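Side-chain contact in proline dehydrogenase (Bradyrhizobium japonicum USDA 110, PDB 3HAZ), which probably oxidises proline to glutamate in two steps, using FAD in a proline dehydrogenase domain and NAD in an aldehyde dehydrogenase domain: residues Ser679-Pro684 / Ala720-His725. Sequence-based numbering, arbitrary orientation.
Sequences SVVAKP and AALTAH. With NAD (nicotinamide-adenine-dinucleotide), chain D.
With CG anti to the carbonyl carbon (chi1 -63°), Leu722 sets its branched end against the strand, where Val681, its CG1 anti to the backbone N (chi1 175°), meets it. Leu722 CD1 lies 3.8 Å from Val681 CG1 and equally 3.8 Å from Lys683 CB, so one methyl touches two residues on the same face of the strand, with Ala682 between them pointing away; Leu722 CD2 adds a looser touch on Val681. Beyond CB the lysine bends at each later torsion and turns its amine from this apolar patch to the adenosine ribose of NAD. There Lys683 NZ donates to NAD O2B at 2.8 Å, with a weaker bond to NAD O3B, and to Pro684 O at 2.9 Å, approaching from above that carbonyl's plane. Gly714 O also accepts from NZ, helping to fix the amine beside the ribose hydroxyls. A leucine in place of Lys683 would probably leave both ribose hydroxyls without this donor and the Pro684 carbonyl without its mate. On the helix, Ala720 CB flanks the adenine at N1A. In this Rossmann-like NAD-binding part of the aldehyde dehydrogenase domain, strand 679-683 pairs with strands 641-656 and 709-711, while Leu722 also packs on Val654 and on Ala552 of helix 549-567.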
loop_
_atom_site.group_PDB
_atom_site.type_symbol
_atom_site.label_atom_id
_atom_site.label_comp_id
_atom_site.label_asym_id
_atom_site.label_seq_id
_atom_site.Cartn_x
_atom_site.Cartn_y
_atom_site.Cartn_z
ATOM N N SER A 679 7.812 10.757 41.558
ATOM C CA SER A 679 7.615 12.016 42.263
ATOM C C SER A 679 8.984 12.682 42.373
ATOM O O SER A 679 10.018 12.025 42.199
ATOM C CB SER A 679 6.980 11.796 43.641
ATOM O OG SER A 679 7.789 10.967 44.451
ATOM N N VAL A 680 9.001 13.981 42.638
ATOM C CA VAL A 680 10.256 14.715 42.628
ATOM C C VAL A 680 10.410 15.683 43.798
ATOM O O VAL A 680 9.471 16.393 44.169
ATOM C CB VAL A 680 10.423 15.496 41.304
ATOM C CG1 VAL A 680 11.759 16.217 41.270
ATOM C CG2 VAL A 680 10.291 14.554 40.116
ATOM N N VAL A 681 11.600 15.683 44.389
ATOM C CA VAL A 681 12.021 16.765 45.266
ATOM C C VAL A 681 13.135 17.519 44.546
ATOM O O VAL A 681 14.184 16.949 44.236
ATOM C CB VAL A 681 12.508 16.255 46.639
ATOM C CG1 VAL A 681 13.046 17.412 47.473
ATOM C CG2 VAL A 681 11.369 15.547 47.378
ATOM N N ALA A 682 12.891 18.793 44.260
ATOM C CA ALA A 682 13.818 19.600 43.472
ATOM C C ALA A 682 14.509 20.654 44.327
ATOM O O ALA A 682 13.851 21.391 45.066
ATOM C CB ALA A 682 13.075 20.271 42.320
ATOM N N LYS A 683 15.834 20.723 44.230
ATOM C CA LYS A 683 16.585 21.788 44.890
ATOM C C LYS A 683 17.338 22.616 43.860
ATOM O O LYS A 683 18.272 22.125 43.221
ATOM C CB LYS A 683 17.563 21.242 45.935
ATOM C CG LYS A 683 18.120 22.335 46.851
ATOM C CD LYS A 683 19.551 22.066 47.269
ATOM C CE LYS A 683 20.535 22.473 46.188
ATOM N NZ LYS A 683 20.902 23.923 46.245
ATOM N N PRO A 684 16.927 23.879 43.693
ATOM C CA PRO A 684 17.553 24.762 42.706
ATOM C C PRO A 684 18.851 25.335 43.248
ATOM O O PRO A 684 19.098 25.273 44.453
ATOM C CB PRO A 684 16.527 25.882 42.551
ATOM C CG PRO A 684 15.850 25.953 43.897
ATOM C CD PRO A 684 15.861 24.551 44.458
ATOM N N ALA A 720 22.836 18.023 49.856
ATOM C CA ALA A 720 23.463 16.821 50.397
ATOM C C ALA A 720 22.489 16.006 51.242
ATOM O O ALA A 720 22.455 14.780 51.155
ATOM C CB ALA A 720 24.699 17.179 51.208
ATOM N N ALA A 721 21.701 16.688 52.067
ATOM C CA ALA A 721 20.704 16.009 52.883
ATOM C C ALA A 721 19.727 15.220 52.010
ATOM O O ALA A 721 19.345 14.097 52.344
ATOM C CB ALA A 721 19.960 17.008 53.750
ATOM N N LEU A 722 19.327 15.811 50.887
ATOM C CA LEU A 722 18.412 15.151 49.966
ATOM C C LEU A 722 19.041 13.902 49.359
ATOM O O LEU A 722 18.425 12.844 49.349
ATOM C CB LEU A 722 17.976 16.105 48.848
ATOM C CG LEU A 722 17.177 17.339 49.272
ATOM C CD1 LEU A 722 16.744 18.153 48.060
ATOM C CD2 LEU A 722 15.975 16.939 50.103
ATOM N N THR A 723 20.265 14.025 48.852
ATOM C CA THR A 723 20.924 12.899 48.188
ATOM C C THR A 723 21.294 11.777 49.157
ATOM O O THR A 723 21.462 10.629 48.753
ATOM C CB THR A 723 22.186 13.337 47.407
ATOM O OG1 THR A 723 23.144 13.911 48.305
ATOM C CG2 THR A 723 21.825 14.358 46.334
ATOM N N ALA A 724 21.422 12.109 50.435
ATOM C CA ALA A 724 21.809 11.119 51.428
ATOM C C ALA A 724 20.602 10.360 51.976
ATOM O O ALA A 724 20.753 9.297 52.573
ATOM C CB ALA A 724 22.605 11.772 52.556
ATOM N N HIS A 725 19.405 10.900 51.766
ATOM C CA HIS A 725 18.185 10.272 52.266
ATOM C C HIS A 725 18.023 8.839 51.754
ATOM O O HIS A 725 18.086 8.595 50.550
ATOM C CB HIS A 725 16.957 11.100 51.889
ATOM C CG HIS A 725 15.748 10.794 52.716
ATOM N ND1 HIS A 725 15.047 9.613 52.602
ATOM C CD2 HIS A 725 15.117 11.516 53.672
ATOM C CE1 HIS A 725 14.036 9.619 53.452
ATOM N NE2 HIS A 725 14.055 10.763 54.113
HETATM P PA NAD D . 27.731 23.338 41.347
HETATM O O1A NAD D . 28.516 21.899 41.408
HETATM O O2A NAD D . 28.536 24.373 42.014
HETATM O O5B NAD D . 26.274 23.144 42.138
HETATM C C5B NAD D . 25.086 23.002 41.370
HETATM C C4B NAD D . 23.935 22.436 42.216
HETATM O O4B NAD D . 24.313 21.349 43.144
HETATM C C3B NAD D . 23.240 23.472 43.191
HETATM O O3B NAD D . 21.851 23.589 43.209
HETATM C C2B NAD D . 24.016 23.232 44.483
HETATM O O2B NAD D . 23.657 23.922 45.659
HETATM C C1B NAD D . 24.064 21.766 44.484
HETATM N N9A NAD D . 25.120 21.261 45.375
HETATM C C8A NAD D . 26.264 21.892 45.742
HETATM N N7A NAD D . 26.986 21.020 46.608
HETATM C C5A NAD D . 26.237 19.830 46.753
HETATM C C6A NAD D . 26.469 18.665 47.475
HETATM N N6A NAD D . 27.683 18.535 48.263
HETATM N N1A NAD D . 25.566 17.651 47.439
HETATM C C2A NAD D . 24.412 17.779 46.685
HETATM N N3A NAD D . 24.181 18.926 45.975
HETATM C C4A NAD D . 25.097 19.955 46.011
HETATM O O3 NAD D . 27.391 23.760 39.758
HETATM P PN NAD D . 26.964 25.335 39.395
HETATM O O1N NAD D . 28.087 26.371 40.059
HETATM O O2N NAD D . 25.630 25.625 39.926
HETATM O O5D NAD D . 26.944 25.550 37.740
HETATM C C5D NAD D . 28.166 25.557 37.016
HETATM C C4D NAD D . 28.601 24.147 36.564
HETATM O O4D NAD D . 27.518 23.239 36.081
HETATM C C3D NAD D . 29.763 23.965 35.495
HETATM O O3D NAD D . 30.907 23.223 35.841
HETATM C C2D NAD D . 28.933 23.532 34.267
HETATM O O2D NAD D . 29.554 23.200 33.041
HETATM C C1D NAD D . 27.953 22.622 34.886
HETATM N N1N NAD D . 26.810 22.487 33.974
HETATM C C2N NAD D . 26.786 21.423 33.054
HETATM C C3N NAD D . 25.662 21.293 32.132
HETATM C C7N NAD D . 25.630 20.122 31.133
HETATM O O7N NAD D . 24.637 19.896 30.540
HETATM N N7N NAD D . 26.763 19.225 31.029
HETATM C C4N NAD D . 24.557 22.283 32.165
HETATM C C5N NAD D . 24.581 23.337 33.081
HETATM C C6N NAD D . 25.718 23.471 34.020
#